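Side-chain contacts in lipocalin AI-4 (Rhodnius prolixus, PDB 5H9N), which binds the cysteinyl leukotriene C4 in a lipocalin barrel and probably helps the blood-feeding insect sequester this host mediator: residues M95-T100 / A106-C111; D121-F126 / L145-L150. The protein carries 1 engineered substitution. One frame throughout, in Å; residues are numbered along the deposited sequence.

In the fold
Both contacts involve neighbouring strands 105-112 and 120-127 of one antiparallel lipocalin sheet, but 145-150 in contact 2 is a loop; their centres lie about 9 Å apart. Both are buried: contact 1 pairs 95-100 with 106-111 near the chain centre, where backbone hydrogen bonds dominate and one face lines the leukotriene pocket. Contact 2 lies on the outside of the barrel wall, with L145 and L150 partly exposed, and has no hydrogen bond between its segments: 121-126 meets loop 145-150, which supplies L145, L147 and L150, through apolar side chains alone. Hydrogen bonds between L108 O and L124 N and between Y109 OH and D121 OD2 join the two. Each reaches the ligand, through R110 and N122 respectively.

Contact 1: M95-T100 / A106-C111. With LTX ((5~{S},6~{R},7~{E},9~{E},11~{Z},14~{Z})-6-[(2~{R})-2-[[(4~{S})-4-azanyl-5-oxidanyl-5-oxidanylidene-pentanoyl]amino]-3-( 2-hydroxy-2-oxoethylamino)-3-oxidanylidene-propyl]sulfanyl-5-oxidanyl-icosa-7,9,11,14-tetraenoic acid), chain B.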
loop_
_atom_site.group_PDB
_atom_site.type_symbol
_atom_site.label_atom_id
_atom_site.label_comp_id
_atom_site.label_asym_id
_atom_site.label_seq_id
_atom_site.Cartn_x
_atom_site.Cartn_y
_atom_site.Cartn_z
ATOM N N MET A 95 2.580 5.979 1.554
ATOM C CA MET A 95 2.910 4.574 1.645
ATOM C C MET A 95 4.403 4.323 1.602
ATOM O O MET A 95 5.170 5.128 1.070
ATOM C CB MET A 95 2.219 3.813 0.517
ATOM C CG MET A 95 2.610 4.346 -0.843
ATOM S SD MET A 95 2.905 3.046 -2.006
ATOM C CE MET A 95 4.247 2.483 -1.039
ATOM N N ALA A 96 4.807 3.178 2.141
ATOM C CA ALA A 96 6.177 2.703 2.010
ATOM C C ALA A 96 6.132 1.206 1.768
ATOM O O ALA A 96 5.281 0.513 2.337
ATOM C CB ALA A 96 6.982 3.016 3.257
ATOM N N VAL A 97 7.033 0.698 0.935
ATOM C CA VAL A 97 7.151 -0.741 0.721
ATOM C C VAL A 97 8.067 -1.311 1.802
ATOM O O VAL A 97 9.266 -1.044 1.831
ATOM C CB VAL A 97 7.699 -1.066 -0.674
ATOM C CG1 VAL A 97 7.801 -2.575 -0.864
ATOM C CG2 VAL A 97 6.800 -0.466 -1.737
ATOM N N VAL A 98 7.501 -2.088 2.712
ATOM C CA VAL A 98 8.255 -2.644 3.818
ATOM C C VAL A 98 9.154 -3.786 3.359
ATOM O O VAL A 98 10.321 -3.847 3.728
ATOM C CB VAL A 98 7.298 -3.119 4.932
ATOM C CG1 VAL A 98 8.072 -3.723 6.081
ATOM C CG2 VAL A 98 6.433 -1.949 5.416
ATOM N N GLU A 99 8.604 -4.682 2.551
ATOM C CA GLU A 99 9.339 -5.838 2.055
ATOM C C GLU A 99 8.698 -6.289 0.760
ATOM O O GLU A 99 7.469 -6.344 0.690
ATOM C CB GLU A 99 9.308 -6.985 3.070
ATOM C CG GLU A 99 10.239 -6.869 4.248
ATOM C CD GLU A 99 11.581 -7.510 3.982
ATOM O OE1 GLU A 99 11.801 -8.640 4.465
ATOM O OE2 GLU A 99 12.407 -6.890 3.284
ATOM N N THR A 100 9.486 -6.624 -0.258
ATOM C CA THR A 100 8.920 -7.159 -1.500
ATOM C C THR A 100 9.945 -7.999 -2.226
ATOM O O THR A 100 11.140 -7.743 -2.097
ATOM C CB THR A 100 8.417 -6.038 -2.449
ATOM O OG1 THR A 100 7.820 -6.620 -3.612
ATOM C CG2 THR A 100 9.550 -5.146 -2.883
ATOM N N ALA A 106 4.281 -8.094 -1.995
ATOM C CA ALA A 106 4.794 -6.871 -1.404
ATOM C C ALA A 106 4.004 -6.550 -0.158
ATOM O O ALA A 106 2.767 -6.535 -0.193
ATOM C CB ALA A 106 4.720 -5.717 -2.389
ATOM N N LEU A 107 4.691 -6.304 0.945
ATOM C CA LEU A 107 4.086 -5.836 2.183
ATOM C C LEU A 107 4.277 -4.339 2.262
ATOM O O LEU A 107 5.417 -3.874 2.250
ATOM C CB LEU A 107 4.746 -6.507 3.387
ATOM C CG LEU A 107 4.224 -6.089 4.758
ATOM C CD1 LEU A 107 2.781 -6.509 4.933
ATOM C CD2 LEU A 107 5.119 -6.622 5.879
ATOM N N LEU A 108 3.179 -3.593 2.298
ATOM C CA LEU A 108 3.207 -2.139 2.351
ATOM C C LEU A 108 2.607 -1.612 3.629
ATOM O O LEU A 108 1.735 -2.243 4.243
ATOM C CB LEU A 108 2.449 -1.529 1.159
ATOM C CG LEU A 108 3.210 -1.315 -0.149
ATOM C CD1 LEU A 108 3.710 -2.645 -0.708
ATOM C CD2 LEU A 108 2.334 -0.597 -1.169
ATOM N N TYR A 109 3.046 -0.426 4.007
ATOM C CA TYR A 109 2.416 0.364 5.055
ATOM C C TYR A 109 1.753 1.545 4.377
ATOM O O TYR A 109 2.366 2.163 3.499
ATOM C CB TYR A 109 3.452 0.832 6.071
ATOM C CG TYR A 109 2.903 1.781 7.111
ATOM C CD1 TYR A 109 2.078 1.317 8.130
ATOM C CD2 TYR A 109 3.200 3.139 7.076
ATOM C CE1 TYR A 109 1.574 2.174 9.083
ATOM C CE2 TYR A 109 2.703 4.002 8.023
ATOM C CZ TYR A 109 1.882 3.523 9.018
ATOM O OH TYR A 109 1.408 4.419 9.958
ATOM N N ARG A 110 0.505 1.835 4.730
ATOM C CA ARG A 110 -0.208 2.965 4.169
ATOM C C ARG A 110 -0.788 3.814 5.287
ATOM O O ARG A 110 -1.237 3.284 6.301
ATOM C CB ARG A 110 -1.322 2.490 3.227
ATOM C CG ARG A 110 -2.068 3.620 2.512
ATOM C CD ARG A 110 -2.908 3.115 1.342
ATOM N NE ARG A 110 -3.995 2.257 1.790
ATOM C CZ ARG A 110 -4.727 1.498 0.979
ATOM N NH1 ARG A 110 -4.473 1.492 -0.327
ATOM N NH2 ARG A 110 -5.681 0.726 1.477
ATOM N N CYS A 111 -0.795 5.128 5.106
ATOM C CA CYS A 111 -1.292 6.040 6.126
ATOM C C CYS A 111 -1.769 7.333 5.478
ATOM O O CYS A 111 -1.162 7.806 4.524
ATOM C CB CYS A 111 -0.195 6.317 7.156
ATOM S SG CYS A 111 -0.713 7.227 8.600
HETATM O O2 LTX B . -4.917 2.427 4.435
HETATM C C1 LTX B . -5.942 1.800 4.793
HETATM O O1 LTX B . -6.270 0.697 4.292
HETATM C C2 LTX B . -6.803 2.393 5.883
HETATM C C3 LTX B . -8.093 2.933 5.274
HETATM C C4 LTX B . -7.795 3.737 4.010
HETATM C C5 LTX B . -9.030 4.500 3.551
HETATM O O3 LTX B . -10.009 3.596 3.018
HETATM C C6 LTX B . -8.689 5.554 2.502
HETATM C C7 LTX B . -8.149 4.916 1.229
HETATM C C8 LTX B . -6.889 5.108 0.801
HETATM C C9 LTX B . -6.428 4.483 -0.448
HETATM C C10 LTX B . -5.280 4.797 -1.066
HETATM C C11 LTX B . -4.911 4.130 -2.318
HETATM C C12 LTX B . -3.793 4.314 -3.032
HETATM C C13 LTX B . -2.669 5.270 -2.673
HETATM C C14 LTX B . -1.752 4.687 -1.616
HETATM C C15 LTX B . -0.839 3.754 -1.862
HETATM C C16 LTX B . -0.614 3.186 -3.243
HETATM C C17 LTX B . -0.241 1.710 -3.143
HETATM C C18 LTX B . 0.192 1.194 -4.510
HETATM C C19 LTX B . 0.286 -0.324 -4.545
HETATM C C20 LTX B . 0.754 -0.803 -5.905
HETATM O O32 LTX B . -11.609 3.918 -3.052
HETATM C C21 LTX B . -11.198 4.635 -2.119
HETATM O O31 LTX B . -10.507 4.203 -1.173
HETATM C CA3 LTX B . -11.559 6.096 -2.139
HETATM N N3 LTX B . -10.957 6.780 -1.005
HETATM C C22 LTX B . -11.322 7.992 -0.600
HETATM O O33 LTX B . -12.207 8.609 -1.165
HETATM C CA2 LTX B . -10.628 8.617 0.579
HETATM C CB2 LTX B . -9.525 7.731 1.156
HETATM S SG2 LTX B . -10.178 6.476 2.205
HETATM N N2 LTX B . -11.592 9.004 1.587
HETATM C CD1 LTX B . -11.589 10.216 2.123
HETATM O OE1 LTX B . -10.612 10.951 2.108
HETATM C CG1 LTX B . -12.894 10.615 2.771
HETATM C CB1 LTX B . -12.728 11.853 3.638
HETATM C CA1 LTX B . -13.871 11.930 4.648
HETATM N N1 LTX B . -14.010 10.628 5.332
HETATM C C23 LTX B . -15.162 12.264 3.963
HETATM O O11 LTX B . -16.132 11.487 4.109
HETATM O O12 LTX B . -15.221 13.309 3.282
#
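M95-T100 and A106-C111 run antiparallel, their axes 153° apart, with A96 and Y109 bonded both ways (Y109 N to A96 O, 2.9 Å). They form a β-hairpin of the lipocalin barrel, broken by a classic β bulge at V98 and E99: both face L107, whose carbonyl oxygen takes V98 N at 2.8 Å and a weak bond from E99 N. Side chains of M95, V97, L108 and R110 lie on the pocket face, and those of Y109 and L107 on the other.

On the outer face, V98 and L107 lie side by side and point the same way, CG1 of V98 reaching CD2 of L107 at 4.1 Å; L107 goes on to L142 of helix 139-144. Within the barrel, M95 holds CG between its backbone N and carbonyl carbon (chi1 58°), and further bends in the chain bring its methyl back across L108, with M95 CE 3.6 Å from L108 CD2. The sulfur itself faces the lipid tail, SD lying 3.6 Å from LTX C17. L108 CD1, the other branch, meets V97 CG2 at 3.9 Å.

R110 instead leaves the hairpin for the ligand carboxylate. A bend at chi3 (66°) brings its guanidinium round, with LTX O2 at the edge, in plane, while NH2 reaches O1; its NH1 is bonded to Y48 OH. This paired, nearly straight grip probably neutralises the acid inside the barrel. The polyene passes over one guanidinium face at C9, while NE meets LTX O2 at 2.8 Å and NH2 meets LTX O1 at 2.9 Å.

Contact 2: D121-F126 / L145-L150; sequences DNFLLF and LELTSL. With LTX ((5~{S},6~{R},7~{E},9~{E},11~{Z},14~{Z})-6-[(2~{R})-2-[[(4~{S})-4-azanyl-5-oxidanyl-5-oxidanylidene-pentanoyl]amino]-3-( 2-hydroxy-2-oxoethylamino)-3-oxidanylidene-propyl]sulfanyl-5-oxidanyl-icosa-7,9,11,14-tetraenoic acid), chain B.
F123 and L147 meet with the leucine methyl laid on the aromatic face. L147 CD1 sits 4.0 Å from the centroid of the F123 ring, 28° off the normal, a CH-pi contact displaced toward the root of the ring, where the same methyl comes within 3.6 Å of F123 CG. The second branch stays low on the ring as well, L147 CD2 lying 3.9 Å from F123 CD1, so both methyls lie over the same face, near its CB end. L147 has CG anti to its carbonyl carbon (chi1 -62°), and an extended chi2 carries the methyls to the ring. F123 keeps CG in the same position (chi1 -73°), and the ring stands out from the strand across the line of the leucine, the two side chains crossing at about a right angle. L145 approaches farther out along the ring: its CD1 is 4.1 Å from F123 CE2, obliquely placed. The ring of Y109 also meets that of F123, with their planes steeply inclined.

As in other lipocalins, chain following the barrel packs against its outer wall; here it is helix 139-144 and the loop after it. The helix ends in a Schellman motif, with E146 at positive phi, and the chain that follows returns over strand 120-127. Two residues along the strand, L125 offers its CB to L150 CD1 at 4.2 Å, and L142 of the helix touches both L147 and L150.

Alternate residues of the strand turn inward instead. N122 ND2 gives LTX O1 a nearly straight hydrogen bond of 2.9 Å, adding to the grip of R110 on that carboxylate, while N122 OD1 accepts from D38 N. Deeper along the lipid, LTX C19 rests over one face of the F126 ring, toward its rim, 3.7 Å from F126 CZ.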
loop_
_atom_site.group_PDB
_atom_site.type_symbol
_atom_site.label_atom_id
_atom_site.label_comp_id
_atom_site.label_asym_id
_atom_site.label_seq_id
_atom_site.Cartn_x
_atom_site.Cartn_y
_atom_site.Cartn_z
ATOM N N ASP A 121 -4.208 4.218 9.327
ATOM C CA ASP A 121 -3.125 3.499 8.668
ATOM C C ASP A 121 -3.460 2.017 8.557
ATOM O O ASP A 121 -4.518 1.563 9.019
ATOM C CB ASP A 121 -1.769 3.743 9.363
ATOM C CG ASP A 121 -1.671 3.164 10.750
ATOM O OD1 ASP A 121 -2.605 2.478 11.214
ATOM O OD2 ASP A 121 -0.609 3.382 11.374
ATOM N N ASN A 122 -2.575 1.268 7.920
ATOM C CA ASN A 122 -2.829 -0.134 7.648
ATOM C C ASN A 122 -1.547 -0.772 7.172
ATOM O O ASN A 122 -0.646 -0.078 6.663
ATOM C CB ASN A 122 -3.927 -0.292 6.595
ATOM C CG ASN A 122 -4.780 -1.525 6.820
ATOM O OD1 ASN A 122 -4.430 -2.426 7.591
ATOM N ND2 ASN A 122 -5.920 -1.568 6.143
ATOM N N PHE A 123 -1.459 -2.087 7.334
ATOM C CA PHE A 123 -0.469 -2.875 6.600
ATOM C C PHE A 123 -1.206 -3.699 5.567
ATOM O O PHE A 123 -2.252 -4.278 5.852
ATOM C CB PHE A 123 0.352 -3.766 7.523
ATOM C CG PHE A 123 1.352 -3.012 8.354
ATOM C CD1 PHE A 123 0.987 -2.477 9.583
ATOM C CD2 PHE A 123 2.666 -2.836 7.913
ATOM C CE1 PHE A 123 1.908 -1.790 10.364
ATOM C CE2 PHE A 123 3.582 -2.148 8.679
ATOM C CZ PHE A 123 3.207 -1.625 9.913
ATOM N N LEU A 124 -0.653 -3.703 4.357
ATOM C CA LEU A 124 -1.281 -4.242 3.159
ATOM C C LEU A 124 -0.400 -5.298 2.546
ATOM O O LEU A 124 0.800 -5.080 2.398
ATOM C CB LEU A 124 -1.500 -3.125 2.140
ATOM C CG LEU A 124 -2.198 -1.848 2.614
ATOM C CD1 LEU A 124 -2.243 -0.827 1.489
ATOM C CD2 LEU A 124 -3.589 -2.135 3.106
ATOM N N LEU A 125 -0.984 -6.416 2.156
ATOM C CA LEU A 125 -0.267 -7.432 1.402
ATOM C C LEU A 125 -0.790 -7.464 -0.023
ATOM O O LEU A 125 -1.985 -7.746 -0.260
ATOM C CB LEU A 125 -0.405 -8.806 2.042
ATOM C CG LEU A 125 0.340 -9.938 1.311
ATOM C CD1 LEU A 125 1.849 -9.687 1.349
ATOM C CD2 LEU A 125 -0.003 -11.293 1.912
ATOM N N PHE A 126 0.119 -7.146 -0.943
ATOM C CA PHE A 126 -0.135 -7.211 -2.369
ATOM C C PHE A 126 0.483 -8.465 -2.961
ATOM O O PHE A 126 1.553 -8.912 -2.529
ATOM C CB PHE A 126 0.410 -5.974 -3.083
ATOM C CG PHE A 126 -0.317 -4.707 -2.741
ATOM C CD1 PHE A 126 0.020 -3.983 -1.597
ATOM C CD2 PHE A 126 -1.361 -4.246 -3.526
ATOM C CE1 PHE A 126 -0.648 -2.814 -1.278
ATOM C CE2 PHE A 126 -2.029 -3.082 -3.200
ATOM C CZ PHE A 126 -1.663 -2.369 -2.082
ATOM N N LEU A 145 6.621 -7.401 13.118
ATOM C CA LEU A 145 5.656 -6.313 13.073
ATOM C C LEU A 145 4.338 -6.630 13.775
ATOM O O LEU A 145 3.413 -5.813 13.749
ATOM C CB LEU A 145 5.359 -5.938 11.623
ATOM C CG LEU A 145 6.511 -5.360 10.803
ATOM C CD1 LEU A 145 6.136 -5.344 9.331
ATOM C CD2 LEU A 145 6.858 -3.958 11.276
ATOM N N GLU A 146 4.252 -7.814 14.380
ATOM C CA GLU A 146 3.038 -8.271 15.063
ATOM C C GLU A 146 1.836 -8.316 14.113
ATOM O O GLU A 146 0.730 -7.896 14.459
ATOM C CB GLU A 146 2.753 -7.381 16.278
ATOM C CG GLU A 146 3.995 -7.135 17.136
ATOM C CD GLU A 146 3.714 -6.339 18.397
ATOM O OE1 GLU A 146 2.692 -5.626 18.442
ATOM O OE2 GLU A 146 4.525 -6.423 19.345
ATOM N N LEU A 147 2.063 -8.839 12.912
ATOM C CA LEU A 147 1.027 -8.982 11.896
ATOM C C LEU A 147 0.716 -10.450 11.639
ATOM O O LEU A 147 0.780 -10.923 10.501
ATOM C CB LEU A 147 1.462 -8.315 10.600
ATOM C CG LEU A 147 1.708 -6.809 10.691
ATOM C CD1 LEU A 147 2.308 -6.324 9.400
ATOM C CD2 LEU A 147 0.399 -6.061 10.985
ATOM N N THR A 148 0.369 -11.160 12.703
ATOM C CA THR A 148 0.255 -12.610 12.643
ATOM C C THR A 148 -1.113 -13.121 12.199
ATOM O O THR A 148 -1.301 -14.329 12.040
ATOM C CB THR A 148 0.588 -13.237 14.007
ATOM O OG1 THR A 148 -0.293 -12.706 15.005
ATOM C CG2 THR A 148 2.030 -12.933 14.391
ATOM N N SER A 149 -2.071 -12.224 11.996
ATOM C CA SER A 149 -3.347 -12.656 11.430
ATOM C C SER A 149 -3.931 -11.661 10.435
ATOM O O SER A 149 -4.981 -11.062 10.689
ATOM C CB SER A 149 -4.364 -12.925 12.544
ATOM O OG SER A 149 -4.621 -11.754 13.297
ATOM N N LEU A 150 -3.270 -11.502 9.295
ATOM C CA LEU A 150 -3.797 -10.604 8.273
ATOM C C LEU A 150 -5.165 -11.075 7.799
ATOM O O LEU A 150 -5.418 -12.273 7.660
ATOM C CB LEU A 150 -2.848 -10.492 7.081
ATOM C CG LEU A 150 -1.494 -9.840 7.368
ATOM C CD1 LEU A 150 -0.628 -9.861 6.112
ATOM C CD2 LEU A 150 -1.638 -8.422 7.890
HETATM O O2 LTX B . -4.917 2.427 4.435
HETATM C C1 LTX B . -5.942 1.800 4.793
HETATM O O1 LTX B . -6.270 0.697 4.292
HETATM C C2 LTX B . -6.803 2.393 5.883
HETATM C C3 LTX B . -8.093 2.933 5.274
HETATM C C4 LTX B . -7.795 3.737 4.010
HETATM C C5 LTX B . -9.030 4.500 3.551
HETATM O O3 LTX B . -10.009 3.596 3.018
HETATM C C6 LTX B . -8.689 5.554 2.502
HETATM C C7 LTX B . -8.149 4.916 1.229
HETATM C C8 LTX B . -6.889 5.108 0.801
HETATM C C9 LTX B . -6.428 4.483 -0.448
HETATM C C10 LTX B . -5.280 4.797 -1.066
HETATM C C11 LTX B . -4.911 4.130 -2.318
HETATM C C12 LTX B . -3.793 4.314 -3.032
HETATM C C13 LTX B . -2.669 5.270 -2.673
HETATM C C14 LTX B . -1.752 4.687 -1.616
HETATM C C15 LTX B . -0.839 3.754 -1.862
HETATM C C16 LTX B . -0.614 3.186 -3.243
HETATM C C17 LTX B . -0.241 1.710 -3.143
HETATM C C18 LTX B . 0.192 1.194 -4.510
HETATM C C19 LTX B . 0.286 -0.324 -4.545
HETATM C C20 LTX B . 0.754 -0.803 -5.905
HETATM O O32 LTX B . -11.609 3.918 -3.052
HETATM C C21 LTX B . -11.198 4.635 -2.119
HETATM O O31 LTX B . -10.507 4.203 -1.173
HETATM C CA3 LTX B . -11.559 6.096 -2.139
HETATM N N3 LTX B . -10.957 6.780 -1.005
HETATM C C22 LTX B . -11.322 7.992 -0.600
HETATM O O33 LTX B . -12.207 8.609 -1.165
HETATM C CA2 LTX B . -10.628 8.617 0.579
HETATM C CB2 LTX B . -9.525 7.731 1.156
HETATM S SG2 LTX B . -10.178 6.476 2.205
HETATM N N2 LTX B . -11.592 9.004 1.587
HETATM C CD1 LTX B . -11.589 10.216 2.123
HETATM O OE1 LTX B . -10.612 10.951 2.108
HETATM C CG1 LTX B . -12.894 10.615 2.771
HETATM C CB1 LTX B . -12.728 11.853 3.638
HETATM C CA1 LTX B . -13.871 11.930 4.648
HETATM N N1 LTX B . -14.010 10.628 5.332
HETATM C C23 LTX B . -15.162 12.264 3.963
HETATM O O11 LTX B . -16.132 11.487 4.109
HETATM O O12 LTX B . -15.221 13.309 3.282
#